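Local coordinates for protein formyltransferase PseJ (Anoxybacillus kamchatkensis G10, PDB 6EDK) that belongs to the formyltransferase family and holds the ligand 1YA in a pocket of its alpha/beta fold, at residues M25-L29 with I62-F68; W100-A104 with G127-G131; D145-Y151 with G201-V206. All coordinates share one frame; numbering follows the deposited sequence.

Contact 1: residues M25-L29 with I62-F68; sequences MGKIL and ILNNVDF
Two flat groups of the 62-68 segment frame this contact, the Asp67 carboxylate and the Phe68 ring. Between them the chains join as parallel neighbours in the six-stranded mixed sheet, whose strand 27-31 lies between 48-52 and 68-71. CB of Asp67 points toward 25-29, and the carboxylate takes the N-H of Lys27 on OD2 (N to OD2 2.8 Å); the donor comes from the anti side, 26° out of the carboxylate plane. The ring of Phe68 swings clear of 25-29 and makes an edge-to-face pair with Trp166 of helix 147-169, while its CB stays near CG1 of Ile28. The evidence for the pairing is a bridge from Ile28 to Phe68. Phe68 O receives Leu29 N at 2.9 Å in a nearly straight bond (169°), and the CA-H of Ile28 points at this same oxygen. On the other side of the bridge, Lys27 O takes Asp67 N at 2.8 Å, in the carbonyl plane, and Phe68 N only weakly. Lys27 is therefore held through both its N-H and its C=O by Asp67.

The Lys27 side chain lies extended, with CG anti to the backbone N (chi1 -178°), over the type II turn from Leu63 to Val66; its CB is 3.3 Å from Asn65 O. Farther out, a water bridges Asn64 O and, weakly, Lys27 NZ. Leu29 makes most of the apolar contacts. Its CB rests on Val66 CG1 at 3.9 Å. CD2 lies 3.8 Å from CD2 of Leu63 and also reaches Ile62 CG2, whereas CD1 meets only Ile62 CG2, at 3.9 Å, the Leu29 and Ile62 side chains crossing at about a right angle.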
loop_
_atom_site.group_PDB
_atom_site.type_symbol
_atom_site.label_atom_id
_atom_site.label_comp_id
_atom_site.label_asym_id
_atom_site.label_seq_id
_atom_site.Cartn_x
_atom_site.Cartn_y
_atom_site.Cartn_z
ATOM N N MET A 25 0.552 -4.148 25.256
ATOM C CA MET A 25 -0.584 -3.549 24.565
ATOM C C MET A 25 -0.193 -2.170 24.045
ATOM O O MET A 25 0.425 -1.372 24.756
ATOM C CB MET A 25 -1.802 -3.412 25.485
ATOM C CG MET A 25 -2.293 -4.708 26.132
ATOM S SD MET A 25 -4.023 -4.621 26.689
ATOM C CE MET A 25 -4.231 -2.851 26.983
ATOM N N GLY A 26 -0.562 -1.892 22.794
ATOM C CA GLY A 26 -0.138 -0.686 22.125
ATOM C C GLY A 26 -1.309 0.084 21.544
ATOM O O GLY A 26 -2.476 -0.306 21.666
ATOM N N LYS A 27 -0.964 1.208 20.934
ATOM C CA LYS A 27 -1.919 2.095 20.302
ATOM C C LYS A 27 -1.557 2.181 18.824
ATOM O O LYS A 27 -0.475 2.664 18.474
ATOM C CB LYS A 27 -1.883 3.476 20.965
ATOM C CG LYS A 27 -2.893 4.437 20.386
ATOM C CD LYS A 27 -3.056 5.743 21.209
ATOM C CE LYS A 27 -4.283 6.499 20.679
ATOM N NZ LYS A 27 -4.528 7.854 21.262
ATOM N N ILE A 28 -2.483 1.771 17.964
ATOM C CA ILE A 28 -2.232 1.751 16.510
ATOM C C ILE A 28 -3.070 2.789 15.826
ATOM O O ILE A 28 -4.274 2.877 16.069
ATOM C CB ILE A 28 -2.529 0.359 15.908
ATOM C CG1 ILE A 28 -1.700 -0.700 16.622
ATOM C CG2 ILE A 28 -2.262 0.415 14.380
ATOM C CD1 ILE A 28 -2.173 -2.113 16.317
ATOM N N LEU A 29 -2.445 3.574 14.990
ATOM C CA LEU A 29 -3.106 4.577 14.186
ATOM C C LEU A 29 -3.216 4.001 12.766
ATOM O O LEU A 29 -2.184 3.764 12.148
ATOM C CB LEU A 29 -2.302 5.864 14.118
ATOM C CG LEU A 29 -2.821 6.959 13.214
ATOM C CD1 LEU A 29 -4.253 7.368 13.615
ATOM C CD2 LEU A 29 -1.883 8.218 13.181
ATOM N N ILE A 62 -3.403 13.795 17.121
ATOM C CA ILE A 62 -3.731 12.434 16.646
ATOM C C ILE A 62 -2.548 11.471 16.838
ATOM O O ILE A 62 -2.732 10.274 17.092
ATOM C CB ILE A 62 -4.146 12.521 15.165
ATOM C CG1 ILE A 62 -5.427 13.346 14.970
ATOM C CG2 ILE A 62 -4.376 11.164 14.570
ATOM C CD1 ILE A 62 -6.683 12.712 15.532
ATOM N N LEU A 63 -1.332 11.978 16.760
ATOM C CA LEU A 63 -0.131 11.203 16.914
ATOM C C LEU A 63 0.275 10.930 18.359
ATOM O O LEU A 63 1.150 10.087 18.590
ATOM C CB LEU A 63 1.012 11.917 16.210
ATOM C CG LEU A 63 0.821 12.082 14.708
ATOM C CD1 LEU A 63 1.885 12.959 14.129
ATOM C CD2 LEU A 63 0.836 10.694 14.017
ATOM N N ASN A 64 -0.322 11.593 19.345
ATOM C CA ASN A 64 0.178 11.426 20.699
ATOM C C ASN A 64 -0.033 9.995 21.152
ATOM O O ASN A 64 -1.115 9.425 20.982
ATOM C CB ASN A 64 -0.558 12.341 21.695
ATOM C CG ASN A 64 -0.373 13.844 21.407
ATOM O OD1 ASN A 64 0.502 14.276 20.682
ATOM N ND2 ASN A 64 -1.222 14.648 22.042
ATOM N N ASN A 65 0.982 9.436 21.800
ATOM C CA ASN A 65 0.914 8.121 22.411
ATOM C C ASN A 65 0.683 6.992 21.388
ATOM O O ASN A 65 0.237 5.894 21.753
ATOM C CB ASN A 65 -0.185 8.081 23.458
ATOM C CG ASN A 65 0.062 9.055 24.584
ATOM O OD1 ASN A 65 -0.815 9.847 24.937
ATOM N ND2 ASN A 65 1.273 9.021 25.131
ATOM N N VAL A 66 0.985 7.232 20.137
ATOM C CA VAL A 66 0.834 6.207 19.085
ATOM C C VAL A 66 2.088 5.346 19.048
ATOM O O VAL A 66 3.208 5.850 18.938
ATOM C CB VAL A 66 0.580 6.879 17.727
ATOM C CG1 VAL A 66 0.765 5.836 16.538
ATOM C CG2 VAL A 66 -0.768 7.467 17.715
ATOM N N ASP A 67 1.889 4.035 19.080
ATOM C CA ASP A 67 2.986 3.090 19.042
ATOM C C ASP A 67 3.312 2.623 17.611
ATOM O O ASP A 67 4.466 2.315 17.336
ATOM C CB ASP A 67 2.660 1.856 19.857
ATOM C CG ASP A 67 2.554 2.149 21.318
ATOM O OD1 ASP A 67 3.426 2.877 21.801
ATOM O OD2 ASP A 67 1.587 1.684 21.940
ATOM N N PHE A 68 2.319 2.617 16.709
ATOM C CA PHE A 68 2.507 2.015 15.377
ATOM C C PHE A 68 1.522 2.649 14.424
ATOM O O PHE A 68 0.393 2.932 14.825
ATOM C CB PHE A 68 2.325 0.519 15.460
ATOM C CG PHE A 68 3.105 -0.248 14.407
ATOM C CD1 PHE A 68 4.397 -0.670 14.655
ATOM C CD2 PHE A 68 2.523 -0.544 13.188
ATOM C CE1 PHE A 68 5.117 -1.363 13.686
ATOM C CE2 PHE A 68 3.243 -1.216 12.228
ATOM C CZ PHE A 68 4.544 -1.629 12.482
HETATM O O HOH W 1 -3.336 10.699 20.310
#

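Contact 2: residues W100-A104 with G127-G131; sequences WNKGA and GLDTG. With 1YA (N-{4-[{[(6S)-2-amino-4-oxo-3,4,5,6,7,8-hexahydropteridin-6-yl]methyl}(formyl)amino]benzoyl}-L-glutamic acid), chain D.
Asp129 reaches across to Gly103, and this bond is the firm part of the contact: Gly103 N donates to Asp129 OD2 at 2.8 Å with an angle of 157°, and OD2 accepts through its anti lone pair, the one away from OD1. It ties the ligand-pocket loop between strands 118-123 and 133-138 to strand 102-103, which pairs in parallel with 185-186. Chi1 of -59° sets the Asp129 carboxylate beside its own backbone N, bringing OD2 to Gly103 N while the backbone N stays with 1YA. A water lies between Asp129 OD2 (2.7 Å) and Gly103 O (3.2 Å).

The other side is looser, carried by the aliphatic stem of Lys102, whose CG lies 3.7 Å from Asp129 O. Lys102 and Asp129 run alongside one another, pointing opposite ways, with their CB atoms 4.0 Å apart. The Lys102 and Thr130 side chains cross at about a right angle, CD 4.0 Å from CG2. The polar ends of these two residues turn to other partners, Lys102 NZ to Pro99 O and Thr130 OG1 to Asp125.

The loop backbone meets 1YA directly. Gly127 O accepts a weak bond from ligand N3, whereas Asp129 N donates to ligand O4 at 2.9 Å.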
loop_
_atom_site.group_PDB
_atom_site.type_symbol
_atom_site.label_atom_id
_atom_site.label_comp_id
_atom_site.label_asym_id
_atom_site.label_seq_id
_atom_site.Cartn_x
_atom_site.Cartn_y
_atom_site.Cartn_z
ATOM N N TRP A 100 8.475 -1.721 -8.808
ATOM C CA TRP A 100 7.660 -1.297 -9.945
ATOM C C TRP A 100 6.394 -0.618 -9.458
ATOM O O TRP A 100 5.830 -0.979 -8.418
ATOM C CB TRP A 100 7.322 -2.514 -10.855
ATOM C CG TRP A 100 8.530 -3.042 -11.523
ATOM C CD1 TRP A 100 9.062 -2.588 -12.704
ATOM C CD2 TRP A 100 9.401 -4.061 -11.052
ATOM N NE1 TRP A 100 10.209 -3.279 -12.979
ATOM C CE2 TRP A 100 10.445 -4.186 -11.978
ATOM C CE3 TRP A 100 9.392 -4.903 -9.911
ATOM C CZ2 TRP A 100 11.494 -5.100 -11.826
ATOM C CZ3 TRP A 100 10.414 -5.808 -9.754
ATOM C CH2 TRP A 100 11.462 -5.912 -10.686
ATOM N N ASN A 101 5.966 0.402 -10.183
ATOM C CA ASN A 101 4.677 1.058 -9.943
ATOM C C ASN A 101 4.555 1.655 -8.563
ATOM O O ASN A 101 3.515 1.558 -7.918
ATOM C CB ASN A 101 3.519 0.107 -10.256
ATOM C CG ASN A 101 3.703 -0.554 -11.613
ATOM O OD1 ASN A 101 3.744 -1.811 -11.767
ATOM N ND2 ASN A 101 3.857 0.274 -12.616
ATOM N N LYS A 102 5.619 2.335 -8.123
ATOM C CA LYS A 102 5.463 3.341 -7.093
ATOM C C LYS A 102 4.460 4.400 -7.531
ATOM O O LYS A 102 4.250 4.646 -8.711
ATOM C CB LYS A 102 6.813 4.005 -6.746
ATOM C CG LYS A 102 7.901 3.152 -6.219
ATOM C CD LYS A 102 9.243 3.933 -6.227
ATOM C CE LYS A 102 10.150 3.470 -7.361
ATOM N NZ LYS A 102 11.079 2.357 -6.841
ATOM N N GLY A 103 3.778 4.983 -6.551
ATOM C CA GLY A 103 2.828 6.036 -6.843
ATOM C C GLY A 103 1.428 5.608 -7.214
ATOM O O GLY A 103 0.880 4.659 -6.668
ATOM N N ALA A 104 0.857 6.283 -8.197
ATOM C CA ALA A 104 -0.553 6.215 -8.499
ATOM C C ALA A 104 -0.903 5.135 -9.516
ATOM O O ALA A 104 -0.081 4.731 -10.347
ATOM C CB ALA A 104 -1.011 7.582 -9.035
ATOM N N GLY A 127 10.317 9.375 1.062
ATOM C CA GLY A 127 9.813 9.342 -0.290
ATOM C C GLY A 127 8.530 8.539 -0.431
ATOM O O GLY A 127 8.115 7.843 0.498
ATOM N N LEU A 128 7.918 8.630 -1.620
ATOM C CA LEU A 128 6.655 7.940 -1.900
ATOM C C LEU A 128 6.922 6.496 -2.319
ATOM O O LEU A 128 7.433 6.245 -3.422
ATOM C CB LEU A 128 5.882 8.642 -3.005
ATOM C CG LEU A 128 5.612 10.130 -2.801
ATOM C CD1 LEU A 128 4.674 10.647 -3.893
ATOM C CD2 LEU A 128 5.034 10.359 -1.400
ATOM N N ASP A 129 6.521 5.543 -1.465
ATOM C CA ASP A 129 6.570 4.102 -1.743
ATOM C C ASP A 129 7.983 3.614 -1.953
ATOM O O ASP A 129 8.187 2.600 -2.557
ATOM C CB ASP A 129 5.692 3.735 -2.961
ATOM C CG ASP A 129 4.234 4.130 -2.763
ATOM O OD1 ASP A 129 3.741 4.013 -1.606
ATOM O OD2 ASP A 129 3.570 4.560 -3.744
ATOM N N THR A 130 8.979 4.327 -1.382
ATOM C CA THR A 130 10.390 3.997 -1.507
ATOM C C THR A 130 10.990 3.278 -0.304
ATOM O O THR A 130 12.130 2.792 -0.398
ATOM C CB THR A 130 11.195 5.287 -1.773
ATOM O OG1 THR A 130 10.704 6.328 -0.921
ATOM C CG2 THR A 130 11.007 5.750 -3.178
ATOM N N GLY A 131 10.262 3.144 0.812
ATOM C CA GLY A 131 10.819 2.538 2.020
ATOM C C GLY A 131 11.175 1.051 1.924
ATOM O O GLY A 131 10.933 0.357 0.928
HETATM N N1 1YA D . 3.938 9.177 2.791
HETATM C C2 1YA D . 5.396 8.931 2.764
HETATM N NA2 1YA D . 6.318 9.930 3.276
HETATM N N3 1YA D . 6.001 7.644 2.256
HETATM C C4 1YA D . 5.150 6.586 1.694
HETATM O O4 1YA D . 5.699 5.582 1.287
HETATM C C4A 1YA D . 3.682 6.845 1.712
HETATM N N5 1YA D . 2.839 5.856 1.268
HETATM C C6 1YA D . 1.428 6.365 0.872
HETATM C C7 1YA D . 0.848 7.229 1.758
HETATM N N8 1YA D . 1.748 8.381 2.321
HETATM C C8A 1YA D . 3.064 8.140 2.297
HETATM C C9 1YA D . 1.630 7.023 -0.512
HETATM N N10 1YA D . 0.366 7.469 -1.128
HETATM C C11 1YA D . 0.314 11.193 -3.141
HETATM C C12 1YA D . -0.543 11.007 -2.069
HETATM C C13 1YA D . -0.524 9.794 -1.389
HETATM C C14 1YA D . 0.336 8.795 -1.811
HETATM C C15 1YA D . 1.180 8.984 -2.890
HETATM C C16 1YA D . 1.166 10.195 -3.561
HETATM C C17 1YA D . 0.314 12.521 -3.940
HETATM N N 1YA D . 0.292 12.338 -5.414
HETATM C CA 1YA D . 0.280 13.457 -6.390
HETATM C CB 1YA D . 1.634 14.208 -6.353
HETATM C CG 1YA D . 2.770 13.366 -5.749
HETATM C CD 1YA D . 4.160 13.946 -6.064
HETATM O OE1 1YA D . 5.199 13.270 -5.826
HETATM O OE2 1YA D . 4.261 15.099 -6.559
HETATM C CT 1YA D . -0.020 12.886 -7.800
HETATM O O2 1YA D . -0.154 11.641 -8.004
HETATM O O1 1YA D . -0.144 13.662 -8.778
HETATM C C18 1YA D . -0.833 6.644 -1.163
HETATM O O5 1YA D . -0.847 5.576 -0.649
HETATM O O 1YA D . 0.308 13.570 -3.401
HETATM O O HOH W 2 1.157 5.758 -3.670
#

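Contact 3: residues D145-Y151 with G201-V206; sequences DTLRTTY and GWDTPV
Trp202 turns the edge of its six-membered ring toward the face of Tyr151, an edge-to-face pair with centroids 5.0 Å apart and planes at 66°. Tyr151 lies in the opening turns of helix 147-169, which starts with a capping box: Thr146, at the N-cap, accepts Thr149 N on OG1, and Thr146 N donates to Thr149 OG1 at 2.8 Å. Carbonyls of the 201-206 loop also accept the helix's first N-H groups, Leu147 N on Thr204 O and Arg148 N on Trp202 O (2.8 Å).

Arg148 crosses Trp202 at about a right angle. CG lies anti to the backbone N (chi1 -174°) and the chain bends at chi3, laying one guanidinium face over Trp202 CB, which is 3.6 Å from NH2. The guanidinium edge serves Asp203: NE donates to OD1 at 2.8 Å, nearly in the guanidinium plane, meeting OD1 from the syn side but lifted out of the plane of a carboxylate turned 44° against it. A water between Asp203 OD1 and Thr146 OG1 links this salt bridge to the N-cap.

Just before the helix, Asp145 O accepts Val206 N at 2.9 Å. The Val206 side chain points at the helix start, where CG1 sits 3.5 Å from Thr146 C and meets CG2 of Thr150 tip to tip at 4.2 Å.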
loop_
_atom_site.group_PDB
_atom_site.type_symbol
_atom_site.label_atom_id
_atom_site.label_comp_id
_atom_site.label_asym_id
_atom_site.label_seq_id
_atom_site.Cartn_x
_atom_site.Cartn_y
_atom_site.Cartn_z
ATOM N N ASP A 145 -9.279 -11.278 -17.624
ATOM C CA ASP A 145 -9.403 -10.324 -16.518
ATOM C C ASP A 145 -9.724 -8.913 -17.027
ATOM O O ASP A 145 -9.355 -8.489 -18.154
ATOM C CB ASP A 145 -8.104 -10.235 -15.720
ATOM C CG ASP A 145 -8.067 -11.114 -14.545
ATOM O OD1 ASP A 145 -9.112 -11.283 -13.894
ATOM O OD2 ASP A 145 -6.990 -11.654 -14.269
ATOM N N THR A 146 -10.297 -8.118 -16.113
ATOM C CA THR A 146 -10.543 -6.707 -16.327
ATOM C C THR A 146 -9.774 -5.900 -15.269
ATOM O O THR A 146 -9.212 -6.463 -14.369
ATOM C CB THR A 146 -12.034 -6.419 -16.213
ATOM O OG1 THR A 146 -12.444 -6.767 -14.895
ATOM C CG2 THR A 146 -12.830 -7.250 -17.237
ATOM N N LEU A 147 -9.733 -4.574 -15.399
ATOM C CA LEU A 147 -9.127 -3.792 -14.328
ATOM C C LEU A 147 -9.848 -4.029 -13.015
ATOM O O LEU A 147 -9.208 -4.047 -11.981
ATOM C CB LEU A 147 -9.132 -2.299 -14.637
ATOM C CG LEU A 147 -8.189 -1.931 -15.804
ATOM C CD1 LEU A 147 -8.420 -0.485 -16.208
ATOM C CD2 LEU A 147 -6.713 -2.159 -15.490
ATOM N N ARG A 148 -11.173 -4.185 -13.042
ATOM C CA ARG A 148 -11.898 -4.453 -11.800
ATOM C C ARG A 148 -11.446 -5.751 -11.171
ATOM O O ARG A 148 -11.242 -5.821 -9.981
ATOM C CB ARG A 148 -13.397 -4.529 -12.047
ATOM C CG ARG A 148 -14.238 -4.669 -10.781
ATOM C CD ARG A 148 -15.725 -4.884 -11.088
ATOM N NE ARG A 148 -16.323 -3.735 -11.796
ATOM C CZ ARG A 148 -16.640 -2.591 -11.201
ATOM N NH1 ARG A 148 -16.399 -2.430 -9.916
ATOM N NH2 ARG A 148 -17.178 -1.604 -11.900
ATOM N N THR A 149 -11.400 -6.833 -11.958
ATOM C CA THR A 149 -11.117 -8.129 -11.356
ATOM C C THR A 149 -9.684 -8.216 -10.873
ATOM O O THR A 149 -9.452 -8.812 -9.820
ATOM C CB THR A 149 -11.431 -9.328 -12.306
ATOM O OG1 THR A 149 -10.747 -9.257 -13.566
ATOM C CG2 THR A 149 -12.962 -9.361 -12.580
ATOM N N THR A 150 -8.733 -7.565 -11.577
ATOM C CA THR A 150 -7.339 -7.550 -11.115
ATOM C C THR A 150 -7.181 -6.655 -9.893
ATOM O O THR A 150 -6.534 -7.066 -8.944
ATOM C CB THR A 150 -6.385 -7.089 -12.187
ATOM O OG1 THR A 150 -6.809 -5.842 -12.760
ATOM C CG2 THR A 150 -6.417 -8.107 -13.360
ATOM N N TYR A 151 -7.826 -5.484 -9.888
ATOM C CA TYR A 151 -7.808 -4.630 -8.656
ATOM C C TYR A 151 -8.381 -5.350 -7.444
ATOM O O TYR A 151 -7.797 -5.321 -6.331
ATOM C CB TYR A 151 -8.577 -3.340 -8.943
ATOM C CG TYR A 151 -8.598 -2.357 -7.766
ATOM C CD1 TYR A 151 -9.565 -2.460 -6.771
ATOM C CD2 TYR A 151 -7.622 -1.370 -7.638
ATOM C CE1 TYR A 151 -9.576 -1.559 -5.675
ATOM C CE2 TYR A 151 -7.612 -0.485 -6.545
ATOM C CZ TYR A 151 -8.591 -0.587 -5.582
ATOM O OH TYR A 151 -8.579 0.313 -4.531
ATOM N N GLY A 201 -14.281 1.527 -18.681
ATOM C CA GLY A 201 -13.978 1.948 -17.318
ATOM C C GLY A 201 -13.259 0.796 -16.606
ATOM O O GLY A 201 -12.360 0.148 -17.188
ATOM N N TRP A 202 -13.733 0.522 -15.412
ATOM C CA TRP A 202 -13.217 -0.574 -14.594
ATOM C C TRP A 202 -13.371 -1.910 -15.293
ATOM O O TRP A 202 -12.576 -2.818 -15.068
ATOM C CB TRP A 202 -13.988 -0.591 -13.267
ATOM C CG TRP A 202 -13.479 0.339 -12.247
ATOM C CD1 TRP A 202 -14.072 1.510 -11.812
ATOM C CD2 TRP A 202 -12.277 0.185 -11.473
ATOM N NE1 TRP A 202 -13.303 2.089 -10.839
ATOM C CE2 TRP A 202 -12.199 1.298 -10.594
ATOM C CE3 TRP A 202 -11.252 -0.765 -11.456
ATOM C CZ2 TRP A 202 -11.137 1.473 -9.705
ATOM C CZ3 TRP A 202 -10.182 -0.570 -10.582
ATOM C CH2 TRP A 202 -10.145 0.529 -9.707
ATOM N N ASP A 203 -14.359 -2.044 -16.177
ATOM C CA ASP A 203 -14.605 -3.317 -16.827
ATOM C C ASP A 203 -13.912 -3.436 -18.184
ATOM O O ASP A 203 -14.257 -4.332 -18.967
ATOM C CB ASP A 203 -16.113 -3.572 -16.932
ATOM C CG ASP A 203 -16.812 -3.575 -15.553
ATOM O OD1 ASP A 203 -16.339 -4.239 -14.579
ATOM O OD2 ASP A 203 -17.845 -2.895 -15.445
ATOM N N THR A 204 -12.901 -2.595 -18.446
ATOM C CA THR A 204 -12.041 -2.786 -19.611
ATOM C C THR A 204 -11.221 -4.072 -19.470
ATOM O O THR A 204 -10.541 -4.256 -18.443
ATOM C CB THR A 204 -11.123 -1.614 -19.785
ATOM O OG1 THR A 204 -11.903 -0.395 -19.845
ATOM C CG2 THR A 204 -10.295 -1.798 -21.042
ATOM N N PRO A 205 -11.280 -4.970 -20.438
ATOM C CA PRO A 205 -10.366 -6.124 -20.442
ATOM C C PRO A 205 -8.921 -5.659 -20.423
ATOM O O PRO A 205 -8.555 -4.679 -21.084
ATOM C CB PRO A 205 -10.725 -6.854 -21.733
ATOM C CG PRO A 205 -12.126 -6.401 -22.036
ATOM C CD PRO A 205 -12.228 -5.017 -21.586
ATOM N N VAL A 206 -8.093 -6.333 -19.613
ATOM C CA VAL A 206 -6.705 -5.889 -19.510
ATOM C C VAL A 206 -5.935 -6.241 -20.781
ATOM O O VAL A 206 -4.951 -5.575 -21.115
ATOM C CB VAL A 206 -6.010 -6.487 -18.242
ATOM C CG1 VAL A 206 -6.732 -5.997 -16.951
ATOM C CG2 VAL A 206 -5.959 -7.943 -18.254
HETATM O O HOH W 3 -15.215 -6.497 -14.579
#

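How the contacts relate
The three contacts follow one another along the chain, each closing before the next opens. Contact 1 joins adjacent parallel strands of the six-stranded sheet, and contact 3 lies on the opposite side of the chain's centre, their centres 37 Å apart. Helix 147-169 spans between them: its first turn belongs to contact 3, and Trp166 and Ile169 near its far end pack on contact 1. Contact 2 is the most central, 25 Å between centres from contact 1 and 22 Å from contact 3, and the only one that touches 1YA. In the other two, the side chains of Leu29 and Tyr151 stay about 11 and 10 Å from this ligand.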